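Side-chain contacts in Non-reducing end beta-L-arabinofuranosidase (Bacteroides thetaiotaomicron, PDB 5MQO), which probably hydrolyses glycosidic bonds in plant pectin as a family GH127 glycoside hydrolase with aceric acidase activity: residues Gln505-Asp508 against Asn514-Val517; Gly540-Thr545 against Val551-Lys556; Val44-Gly49 against Cys467-Tyr472; Asn484-Asn489 against Leu575-Pro580. All blocks are in the same frame, centred on the assembly; numbering follows the deposited sequence.

Contact 1: residues Gln505-Asp508 against Asn514-Val517; sequences QETD and NVRV
Glu506 and Arg516 form an antiparallel hydrogen-bonded pair: Glu506 N donates to Arg516 O at 2.7 Å, and Arg516 N returns a bond to Glu506 O at 2.9 Å. One residue back, Gln505 faces Val517 as a non-hydrogen-bonded pair, and its side chain goes to the buried face of the sheet. Followed outward, Gln505 CB is no nearer than 4.2 Å to Arg516 O, and the chain, with CG anti to the backbone N (chi1 177°), crosses Val515 at a slant, CG near its CG1. CD keeps to that same methyl, and at the tip NE2 approaches Val515 CG1 to 3.5 Å, while OE1 has Val517 CG2 no nearer than 4.4 Å and takes weak hydrogen bonds from Tyr474 and Asn489. On the other face the Glu506 carboxylate lies obliquely to the Arg516 guanidinium, their planes 62° apart. OE1 of Glu506 is 3.9 Å from NH1 of Arg516, a long salt bridge; the main partner of the guanidinium is Glu574, which takes a salt bridge from NE. One residue on from Glu506, Thr507 OG1 donates to Asn514 O at 2.6 Å from well above the carbonyl plane, and the same hydroxyl bonds to the backbone N of Tyr509. Putting a valine in place of Thr507 removes both bonds, and would probably leave the Asn514 carbonyl and the Tyr509 amide without these mates and the turn freer to move. The hairpin of strands 500-506 and 514-521 lies inside the seven-stranded antiparallel sheet, with strand 489-494 beyond Gln505 and strand 572-577 beyond Val515.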
loop_
_atom_site.group_PDB
_atom_site.type_symbol
_atom_site.label_atom_id
_atom_site.label_comp_id
_atom_site.label_asym_id
_atom_site.label_seq_id
_atom_site.Cartn_x
_atom_site.Cartn_y
_atom_site.Cartn_z
ATOM N N GLN A 505 3.493 22.198 3.658
ATOM C CA GLN A 505 2.244 21.793 3.042
ATOM C C GLN A 505 1.174 21.887 4.103
ATOM O O GLN A 505 1.318 21.280 5.162
ATOM C CB GLN A 505 2.357 20.355 2.524
ATOM C CG GLN A 505 1.051 19.815 1.913
ATOM C CD GLN A 505 1.258 18.757 0.837
ATOM O OE1 GLN A 505 2.351 18.583 0.311
ATOM N NE2 GLN A 505 0.218 18.077 0.499
ATOM N N GLU A 506 0.118 22.649 3.832
ATOM C CA GLU A 506 -0.992 22.772 4.767
ATOM C C GLU A 506 -2.244 22.313 4.062
ATOM O O GLU A 506 -2.500 22.742 2.942
ATOM C CB GLU A 506 -1.137 24.208 5.233
ATOM C CG GLU A 506 0.194 24.883 5.576
ATOM C CD GLU A 506 0.003 26.224 6.267
ATOM O OE1 GLU A 506 -0.180 27.256 5.571
ATOM O OE2 GLU A 506 0.015 26.226 7.514
ATOM N N THR A 507 -2.993 21.413 4.705
ATOM C CA THR A 507 -4.262 20.884 4.165
ATOM C C THR A 507 -4.957 19.969 5.169
ATOM O O THR A 507 -4.271 19.370 6.000
ATOM C CB THR A 507 -4.042 20.077 2.883
ATOM O OG1 THR A 507 -5.301 19.569 2.450
ATOM C CG2 THR A 507 -3.021 18.909 3.100
ATOM N N ASP A 508 -6.286 19.840 5.091
ATOM C CA ASP A 508 -6.999 18.914 5.998
ATOM C C ASP A 508 -7.341 17.605 5.276
ATOM O O ASP A 508 -8.114 16.796 5.777
ATOM C CB ASP A 508 -8.242 19.564 6.657
ATOM C CG ASP A 508 -8.769 18.770 7.917
ATOM O OD1 ASP A 508 -7.963 18.145 8.654
ATOM O OD2 ASP A 508 -10.008 18.773 8.178
ATOM N N ASN A 514 -8.332 20.981 -0.201
ATOM C CA ASN A 514 -7.596 22.240 -0.333
ATOM C C ASN A 514 -6.184 22.071 0.128
ATOM O O ASN A 514 -5.959 21.799 1.307
ATOM C CB ASN A 514 -8.231 23.344 0.509
ATOM C CG ASN A 514 -9.680 23.569 0.163
ATOM O OD1 ASN A 514 -10.030 23.763 -1.007
ATOM N ND2 ASN A 514 -10.546 23.498 1.170
ATOM N N VAL A 515 -5.227 22.267 -0.781
ATOM C CA VAL A 515 -3.800 22.154 -0.441
ATOM C C VAL A 515 -3.053 23.469 -0.658
ATOM O O VAL A 515 -3.262 24.169 -1.632
ATOM C CB VAL A 515 -3.122 21.004 -1.218
ATOM C CG1 VAL A 515 -1.689 20.764 -0.745
ATOM C CG2 VAL A 515 -3.936 19.731 -1.048
ATOM N N ARG A 516 -2.193 23.796 0.289
ATOM C CA ARG A 516 -1.353 24.943 0.172
ATOM C C ARG A 516 0.069 24.494 0.381
ATOM O O ARG A 516 0.378 23.883 1.420
ATOM C CB ARG A 516 -1.716 25.984 1.223
ATOM C CG ARG A 516 -0.843 27.234 1.195
ATOM C CD ARG A 516 -1.243 28.165 2.308
ATOM N NE ARG A 516 -2.602 28.646 2.130
ATOM C CZ ARG A 516 -3.240 29.443 2.981
ATOM N NH1 ARG A 516 -2.651 29.883 4.092
ATOM N NH2 ARG A 516 -4.482 29.808 2.702
ATOM N N VAL A 517 0.909 24.821 -0.607
ATOM C CA VAL A 517 2.345 24.611 -0.546
ATOM C C VAL A 517 3.001 25.982 -0.395
ATOM O O VAL A 517 2.803 26.890 -1.209
ATOM C CB VAL A 517 2.863 23.826 -1.779
ATOM C CG1 VAL A 517 4.380 23.647 -1.740
ATOM C CG2 VAL A 517 2.195 22.458 -1.803
#

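Contact 2: residues Gly540-Thr545 against Val551-Lys556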
loop_
_atom_site.group_PDB
_atom_site.type_symbol
_atom_site.label_atom_id
_atom_site.label_comp_id
_atom_site.label_asym_id
_atom_site.label_seq_id
_atom_site.Cartn_x
_atom_site.Cartn_y
_atom_site.Cartn_z
ATOM N N GLY A 540 -12.889 15.650 -10.666
ATOM C CA GLY A 540 -13.491 16.225 -11.874
ATOM C C GLY A 540 -13.237 17.706 -12.151
ATOM O O GLY A 540 -13.282 18.136 -13.319
ATOM N N LYS A 541 -13.012 18.492 -11.092
ATOM C CA LYS A 541 -12.627 19.908 -11.230
ATOM C C LYS A 541 -11.488 20.176 -10.294
ATOM O O LYS A 541 -11.501 19.720 -9.160
ATOM C CB LYS A 541 -13.798 20.867 -10.905
ATOM C CG LYS A 541 -14.869 20.921 -11.999
ATOM C CD LYS A 541 -16.326 20.844 -11.503
ATOM C CE LYS A 541 -17.197 19.960 -12.415
ATOM N NZ LYS A 541 -18.646 20.313 -12.356
ATOM N N ALA A 542 -10.512 20.936 -10.755
ATOM C CA ALA A 542 -9.487 21.423 -9.857
ATOM C C ALA A 542 -8.862 22.716 -10.359
ATOM O O ALA A 542 -8.777 22.936 -11.572
ATOM C CB ALA A 542 -8.425 20.359 -9.665
ATOM N N ALA A 543 -8.436 23.562 -9.419
ATOM C CA ALA A 543 -7.867 24.865 -9.750
ATOM C C ALA A 543 -6.609 25.116 -8.939
ATOM O O ALA A 543 -6.491 24.652 -7.781
ATOM C CB ALA A 543 -8.887 25.978 -9.515
ATOM N N LEU A 544 -5.690 25.856 -9.572
ATOM C CA LEU A 544 -4.468 26.364 -8.941
ATOM C C LEU A 544 -4.436 27.895 -8.767
ATOM O O LEU A 544 -5.045 28.650 -9.536
ATOM C CB LEU A 544 -3.265 25.960 -9.777
ATOM C CG LEU A 544 -2.895 24.479 -9.739
ATOM C CD1 LEU A 544 -1.915 24.185 -10.864
ATOM C CD2 LEU A 544 -2.295 24.079 -8.399
ATOM N N THR A 545 -3.714 28.343 -7.742
ATOM C CA THR A 545 -3.349 29.755 -7.594
ATOM C C THR A 545 -1.876 29.839 -7.185
ATOM O O THR A 545 -1.339 28.891 -6.609
ATOM C CB THR A 545 -4.253 30.493 -6.578
ATOM O OG1 THR A 545 -3.991 30.013 -5.252
ATOM C CG2 THR A 545 -5.738 30.315 -6.925
ATOM N N VAL A 551 -3.457 30.327 -12.172
ATOM C CA VAL A 551 -2.698 29.758 -13.282
ATOM C C VAL A 551 -3.698 29.080 -14.193
ATOM O O VAL A 551 -4.745 28.642 -13.729
ATOM C CB VAL A 551 -1.697 28.695 -12.778
ATOM C CG1 VAL A 551 -0.787 28.194 -13.907
ATOM C CG2 VAL A 551 -0.876 29.260 -11.629
ATOM N N SER A 552 -3.391 28.993 -15.482
ATOM C CA SER A 552 -4.176 28.147 -16.390
ATOM C C SER A 552 -3.916 26.656 -16.073
ATOM O O SER A 552 -2.769 26.170 -16.100
ATOM C CB SER A 552 -3.890 28.476 -17.859
ATOM O OG SER A 552 -2.528 28.808 -18.046
ATOM N N MET A 553 -5.004 25.968 -15.733
ATOM C CA MET A 553 -4.993 24.536 -15.444
ATOM C C MET A 553 -5.040 23.765 -16.764
ATOM O O MET A 553 -6.088 23.666 -17.420
ATOM C CB MET A 553 -6.177 24.146 -14.535
ATOM C CG MET A 553 -5.768 23.549 -13.192
ATOM S SD MET A 553 -5.324 21.794 -13.289
ATOM C CE MET A 553 -6.878 21.015 -13.754
ATOM N N ASN A 554 -3.882 23.238 -17.147
ATOM C CA ASN A 554 -3.745 22.440 -18.362
ATOM C C ASN A 554 -4.340 21.041 -18.121
ATOM O O ASN A 554 -5.179 20.563 -18.883
ATOM C CB ASN A 554 -2.254 22.349 -18.760
ATOM C CG ASN A 554 -2.040 22.186 -20.266
ATOM O OD1 ASN A 554 -2.568 21.261 -20.890
ATOM N ND2 ASN A 554 -1.241 23.080 -20.854
ATOM N N ALA A 555 -3.941 20.422 -17.018
ATOM C CA ALA A 555 -4.024 18.976 -16.877
ATOM C C ALA A 555 -5.405 18.375 -16.548
ATOM O O ALA A 555 -6.303 19.006 -15.984
ATOM C CB ALA A 555 -2.980 18.504 -15.867
ATOM N N LYS A 556 -5.518 17.107 -16.911
ATOM C CA LYS A 556 -6.711 16.303 -16.726
ATOM C C LYS A 556 -6.602 15.499 -15.437
ATOM O O LYS A 556 -5.593 15.533 -14.731
ATOM C CB LYS A 556 -6.845 15.334 -17.911
ATOM C CG LYS A 556 -6.750 16.004 -19.280
ATOM C CD LYS A 556 -6.805 15.000 -20.429
ATOM C CE LYS A 556 -6.936 15.707 -21.779
ATOM N NZ LYS A 556 -7.226 14.771 -22.903
#
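Ala543 and Met553 mark the closest backbone approach, 6.4 Å from CA to CA, too wide for a regular strand pair. The segments run in opposite senses, Leu544 lying by Val551 and Ala542 by Met553, yet no hydrogen bond joins them. The carbonyls of Ala542 and Leu544 turn to this side, while Ala543 is bonded on its other flank to Val576 of strand 572-577. Nearest the turn, Leu544 O and Val551 N are 3.5 Å apart; beyond them the 551-556 loop continues without regular structure. Strands 542-546 and 549-550 make a short hairpin at the rim of the seven-stranded antiparallel sheet, in the part of the chain assigned to the GH127 middle domain, and this loop is what follows the outermost strand. Met553 reaches across to the strand with its side chain. Its chain is bent at both chi2 (-81°) and chi3 (-65°), which curls it round the Ala542 carbonyl oxygen: CG and CE of Met553 each lie 3.5 Å from Ala542 O, with SD slightly farther off. The terminal methyl CE also meets the methyl of Ala542, CB to CE 4.4 Å, and CG of Met553 rests 4.2 Å from CA of Ala543. At the other end Leu544 and Val551 point toward each other and pack CB against CB at 4.4 Å. Leu544 continues inward, its side chain touching Val573 and Leu575 of its own sheet and Ala561 and Val563 of strand 559-565 in the facing one.

Contact 3: residues Val44-Gly49 against Cys467-Tyr472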
loop_
_atom_site.group_PDB
_atom_site.type_symbol
_atom_site.label_atom_id
_atom_site.label_comp_id
_atom_site.label_asym_id
_atom_site.label_seq_id
_atom_site.Cartn_x
_atom_site.Cartn_y
_atom_site.Cartn_z
ATOM N N VAL A 44 10.872 14.342 4.917
ATOM C CA VAL A 44 9.454 14.672 5.040
ATOM C C VAL A 44 8.990 14.276 6.439
ATOM O O VAL A 44 9.213 13.143 6.846
ATOM C CB VAL A 44 8.613 13.961 3.944
ATOM C CG1 VAL A 44 7.134 14.320 4.044
ATOM C CG2 VAL A 44 9.125 14.321 2.549
ATOM N N HIS A 45 8.408 15.219 7.193
ATOM C CA HIS A 45 7.674 14.913 8.444
ATOM C C HIS A 45 6.194 15.275 8.266
ATOM O O HIS A 45 5.888 16.392 7.868
ATOM C CB HIS A 45 8.133 15.738 9.667
ATOM C CG HIS A 45 9.613 15.854 9.860
ATOM N ND1 HIS A 45 10.526 14.951 9.360
ATOM C CD2 HIS A 45 10.330 16.751 10.576
ATOM C CE1 HIS A 45 11.747 15.314 9.721
ATOM N NE2 HIS A 45 11.651 16.396 10.467
ATOM N N TRP A 46 5.290 14.356 8.606
ATOM C CA TRP A 46 3.887 14.713 8.828
ATOM C C TRP A 46 3.829 15.700 10.002
ATOM O O TRP A 46 4.579 15.548 10.978
ATOM C CB TRP A 46 2.999 13.502 9.204
ATOM C CG TRP A 46 2.939 12.409 8.223
ATOM C CD1 TRP A 46 3.241 11.086 8.445
ATOM C CD2 TRP A 46 2.566 12.510 6.843
ATOM N NE1 TRP A 46 3.067 10.362 7.285
ATOM C CE2 TRP A 46 2.652 11.207 6.290
ATOM C CE3 TRP A 46 2.164 13.569 6.024
ATOM C CZ2 TRP A 46 2.351 10.938 4.965
ATOM C CZ3 TRP A 46 1.871 13.306 4.692
ATOM C CH2 TRP A 46 1.960 11.992 4.177
ATOM N N THR A 47 2.900 16.658 9.896
ATOM C CA THR A 47 2.617 17.658 10.909
ATOM C C THR A 47 1.177 17.493 11.429
ATOM O O THR A 47 0.945 16.623 12.252
ATOM C CB THR A 47 2.878 19.079 10.357
ATOM O OG1 THR A 47 2.113 19.286 9.173
ATOM C CG2 THR A 47 4.332 19.253 9.990
ATOM N N ASN A 48 0.222 18.288 10.934
ATOM C CA ASN A 48 -1.043 18.576 11.656
ATOM C C ASN A 48 -2.264 18.078 10.927
ATOM O O ASN A 48 -3.042 18.886 10.426
ATOM C CB ASN A 48 -1.240 20.100 11.849
ATOM C CG ASN A 48 -0.022 20.778 12.434
ATOM O OD1 ASN A 48 0.448 20.420 13.520
ATOM N ND2 ASN A 48 0.516 21.755 11.705
ATOM N N GLY A 49 -2.478 16.777 10.863
ATOM C CA GLY A 49 -3.739 16.315 10.292
ATOM C C GLY A 49 -3.907 14.830 10.399
ATOM O O GLY A 49 -3.469 14.226 11.386
ATOM N N CYS A 467 4.435 3.126 9.281
ATOM C CA CYS A 467 5.491 4.007 9.844
ATOM C C CYS A 467 6.334 4.754 8.785
ATOM O O CYS A 467 7.115 5.629 9.140
ATOM C CB CYS A 467 6.451 3.226 10.758
ATOM S SG CYS A 467 5.793 2.759 12.374
ATOM N N GLN A 468 6.198 4.394 7.509
ATOM C CA GLN A 468 6.954 4.990 6.414
ATOM C C GLN A 468 6.132 5.802 5.449
ATOM O O GLN A 468 6.685 6.304 4.479
ATOM C CB GLN A 468 7.597 3.877 5.622
ATOM C CG GLN A 468 8.699 3.145 6.363
ATOM C CD GLN A 468 9.045 1.849 5.686
ATOM O OE1 GLN A 468 8.266 1.343 4.859
ATOM N NE2 GLN A 468 10.199 1.289 6.025
ATOM N N ALA A 469 4.825 5.934 5.683
ATOM C CA ALA A 469 3.911 6.650 4.769
ATOM C C ALA A 469 4.500 7.949 4.235
ATOM O O ALA A 469 4.439 8.202 3.049
ATOM C CB ALA A 469 2.607 6.938 5.469
ATOM N N GLN A 470 5.088 8.761 5.113
ATOM C CA GLN A 470 5.743 10.044 4.711
ATOM C C GLN A 470 6.728 9.948 3.558
ATOM O O GLN A 470 6.904 10.937 2.839
ATOM C CB GLN A 470 6.435 10.764 5.878
ATOM C CG GLN A 470 7.582 9.998 6.541
ATOM C CD GLN A 470 7.097 8.970 7.527
ATOM O OE1 GLN A 470 5.895 8.908 7.834
ATOM N NE2 GLN A 470 8.007 8.142 8.020
ATOM N N ASN A 471 7.352 8.774 3.391
ATOM C CA ASN A 471 8.296 8.521 2.307
ATOM C C ASN A 471 7.640 8.331 0.963
ATOM O O ASN A 471 8.356 8.119 -0.009
ATOM C CB ASN A 471 9.137 7.293 2.601
ATOM C CG ASN A 471 10.139 7.539 3.680
ATOM O OD1 ASN A 471 11.235 8.058 3.414
ATOM N ND2 ASN A 471 9.794 7.174 4.897
ATOM N N TYR A 472 6.302 8.406 0.911
ATOM C CA TYR A 472 5.517 8.370 -0.330
ATOM C C TYR A 472 4.873 9.739 -0.750
ATOM O O TYR A 472 4.166 9.825 -1.766
ATOM C CB TYR A 472 4.439 7.263 -0.176
ATOM C CG TYR A 472 5.068 5.884 0.007
ATOM C CD1 TYR A 472 5.431 5.134 -1.100
ATOM C CD2 TYR A 472 5.375 5.381 1.277
ATOM C CE1 TYR A 472 6.073 3.921 -0.959
ATOM C CE2 TYR A 472 6.020 4.154 1.432
ATOM C CZ TYR A 472 6.362 3.418 0.308
ATOM O OH TYR A 472 6.964 2.182 0.407
#
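Gln470, lying over the indole of Trp46, belongs to a tight 3-10 turn in which one oxygen, Gln468 O, is gripped twice: by Asn471 N at 2.8 Å and by Asn471 ND2 at 3.3 Å, both from the same face of its carbonyl. The Gln470 amide is held too, NE2 donating to Cys467 O at 2.9 Å. With chi1 at 62° and a bend at chi2 (-81°), the chain folds back so that OE1 stands 3.2 Å from Trp46 NE1, amide and ring planes almost perpendicular. Gln470 CB sits over one face of the five-membered ring in a CH-pi contact, 3.9 Å from its centroid. Ala469 CB meets the same indole at its edge, in plane, 3.9 Å from NE1. Val44 CG1 adds a contact of 3.6 Å with Gln470 O. Trimming Trp46 to an alanine takes the indole away, and would probably open a gap under Gln470 and beside Ala469, with the turn losing part of its packing. Trp51 of helix 50-69 stacks on Trp46, and Phe55 of the same helix touches both Trp46 and Gln470; strand 44-46, outermost in its sheet, pairs with strand 489-494, while the turn leads from helix 458-466 to strand 474-477.

Contact 4: residues Asn484-Asn489 against Leu575-Pro580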
loop_
_atom_site.group_PDB
_atom_site.type_symbol
_atom_site.label_atom_id
_atom_site.label_comp_id
_atom_site.label_asym_id
_atom_site.label_seq_id
_atom_site.Cartn_x
_atom_site.Cartn_y
_atom_site.Cartn_z
ATOM N N ASN A 484 2.767 13.928 -4.629
ATOM C CA ASN A 484 2.066 12.694 -4.864
ATOM C C ASN A 484 0.996 12.348 -3.826
ATOM O O ASN A 484 -0.129 12.046 -4.199
ATOM C CB ASN A 484 3.092 11.582 -4.976
ATOM C CG ASN A 484 3.894 11.690 -6.247
ATOM O OD1 ASN A 484 3.324 11.727 -7.317
ATOM N ND2 ASN A 484 5.210 11.753 -6.136
ATOM N N LEU A 485 1.323 12.361 -2.539
ATOM C CA LEU A 485 0.307 12.094 -1.509
ATOM C C LEU A 485 0.145 13.296 -0.639
ATOM O O LEU A 485 1.033 13.581 0.155
ATOM C CB LEU A 485 0.644 10.904 -0.608
ATOM C CG LEU A 485 0.817 9.500 -1.205
ATOM C CD1 LEU A 485 0.535 8.461 -0.125
ATOM C CD2 LEU A 485 -0.020 9.257 -2.454
ATOM N N TYR A 486 -1.018 13.951 -0.772
ATOM C CA TYR A 486 -1.367 15.136 -0.006
ATOM C C TYR A 486 -1.587 14.814 1.470
ATOM O O TYR A 486 -2.119 13.760 1.831
ATOM C CB TYR A 486 -2.596 15.862 -0.621
ATOM C CG TYR A 486 -2.384 16.250 -2.082
ATOM C CD1 TYR A 486 -1.353 17.121 -2.443
ATOM C CD2 TYR A 486 -3.185 15.740 -3.098
ATOM C CE1 TYR A 486 -1.109 17.460 -3.763
ATOM C CE2 TYR A 486 -2.944 16.080 -4.435
ATOM C CZ TYR A 486 -1.895 16.934 -4.757
ATOM O OH TYR A 486 -1.607 17.302 -6.047
ATOM N N GLY A 487 -1.185 15.756 2.315
ATOM C CA GLY A 487 -1.240 15.629 3.776
ATOM C C GLY A 487 -0.323 16.687 4.383
ATOM O O GLY A 487 0.708 17.048 3.792
ATOM N N ALA A 488 -0.699 17.193 5.554
ATOM C CA ALA A 488 0.041 18.270 6.174
ATOM C C ALA A 488 1.431 17.769 6.504
ATOM O O ALA A 488 1.559 16.723 7.138
ATOM C CB ALA A 488 -0.658 18.725 7.429
ATOM N N ASN A 489 2.456 18.507 6.060
ATOM C CA ASN A 489 3.839 18.097 6.213
ATOM C C ASN A 489 4.861 19.230 6.010
ATOM O O ASN A 489 4.560 20.244 5.397
ATOM C CB ASN A 489 4.152 16.962 5.216
ATOM C CG ASN A 489 4.206 17.441 3.760
ATOM O OD1 ASN A 489 5.066 18.248 3.370
ATOM N ND2 ASN A 489 3.314 16.925 2.951
ATOM N N LEU A 575 -3.672 24.398 -4.383
ATOM C CA LEU A 575 -4.510 23.506 -5.166
ATOM C C LEU A 575 -5.852 23.457 -4.496
ATOM O O LEU A 575 -5.910 23.214 -3.292
ATOM C CB LEU A 575 -3.891 22.123 -5.158
ATOM C CG LEU A 575 -4.619 21.030 -5.934
ATOM C CD1 LEU A 575 -4.711 21.348 -7.420
ATOM C CD2 LEU A 575 -3.923 19.698 -5.718
ATOM N N VAL A 576 -6.918 23.725 -5.250
ATOM C CA VAL A 576 -8.286 23.471 -4.773
ATOM C C VAL A 576 -8.898 22.364 -5.615
ATOM O O VAL A 576 -9.180 22.577 -6.779
ATOM C CB VAL A 576 -9.195 24.724 -4.859
ATOM C CG1 VAL A 576 -10.598 24.437 -4.311
ATOM C CG2 VAL A 576 -8.572 25.890 -4.118
ATOM N N MET A 577 -9.069 21.186 -5.023
ATOM C CA MET A 577 -9.731 20.034 -5.677
ATOM C C MET A 577 -11.152 19.987 -5.182
ATOM O O MET A 577 -11.369 20.065 -3.990
ATOM C CB MET A 577 -9.037 18.700 -5.316
ATOM C CG MET A 577 -7.629 18.530 -5.894
ATOM S SD MET A 577 -6.547 17.283 -5.112
ATOM C CE MET A 577 -6.130 18.097 -3.582
ATOM N N ASP A 578 -12.122 19.903 -6.081
ATOM C CA ASP A 578 -13.485 19.604 -5.660
ATOM C C ASP A 578 -13.497 18.194 -5.152
ATOM O O ASP A 578 -12.934 17.307 -5.777
ATOM C CB ASP A 578 -14.478 19.687 -6.808
ATOM C CG ASP A 578 -14.917 21.101 -7.100
ATOM O OD1 ASP A 578 -14.307 22.083 -6.574
ATOM O OD2 ASP A 578 -15.891 21.211 -7.882
ATOM N N MET A 579 -14.158 17.989 -4.030
ATOM C CA MET A 579 -14.194 16.699 -3.397
ATOM C C MET A 579 -15.629 16.342 -3.042
ATOM O O MET A 579 -15.986 16.201 -1.883
ATOM C CB MET A 579 -13.284 16.726 -2.179
ATOM C CG MET A 579 -13.055 15.346 -1.618
ATOM S SD MET A 579 -12.136 15.357 -0.097
ATOM C CE MET A 579 -10.495 15.539 -0.749
ATOM N N PRO A 580 -16.473 16.185 -4.047
ATOM C CA PRO A 580 -17.862 15.778 -3.774
ATOM C C PRO A 580 -17.985 14.309 -3.394
ATOM O O PRO A 580 -17.007 13.575 -3.451
ATOM C CB PRO A 580 -18.542 15.982 -5.117
ATOM C CG PRO A 580 -17.462 15.640 -6.107
ATOM C CD PRO A 580 -16.178 16.190 -5.492
#
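Tyr486 sends its ring toward Leu575 and Met577 by setting CG anti to its own carbonyl carbon (chi1 -57°), while Met577, after an extended start, bends at chi3 (-73°) to turn its methyl back against that ring. Met577 CE lies 3.8 Å from Tyr486 CD2, and SD is 3.9 Å from Tyr486 CE2. The sulfur stands 4.8 Å from the ring centroid and 49° off the normal, an oblique Met-aromatic contact. Leu575 reaches the phenol end with one branch: CD2 comes to 3.6 Å from Tyr486 CZ and 3.3 Å from Tyr486 OH, the two side chains crossing at about a right angle. The hydroxyl, buried among these apolar groups, is satisfied by a hydrogen bond to Arg534 O, which helps fix how far the ring reaches in. Tyr509 packs edge-to-face with the same ring, and Val515 touches both Tyr486 and Met577. Leu575 and Met577 belong to strand 572-577 of the seven-stranded sheet, whereas Arg534 lies on strand 529-535 of the five-stranded one, making this aromatic and aliphatic layer part of the core between two facing sheets, as in a beta-sandwich domain.

How the contacts relate
From the N terminus, contact 3 opens first at 44-49 and closes at 467-472, bringing together the two ends of the largely helical catalytic region. Contact 4 opens soon afterwards, at 484-489, and closes only at 575-580. Within that span contacts 1 and 2 follow one another, each closing a loop of five residues; no loops cross. Backbone bonds link the neighbours: Thr47 N to Ala488 O joins contacts 3 and 4, Gln505 N to Asn489 O and Val515 N to Leu575 O join 1 and 4, and Val576 N to Ala543 O joins 2 and 4. All four reach the same seven-stranded sheet, contacts 3 and 2 at its two rims.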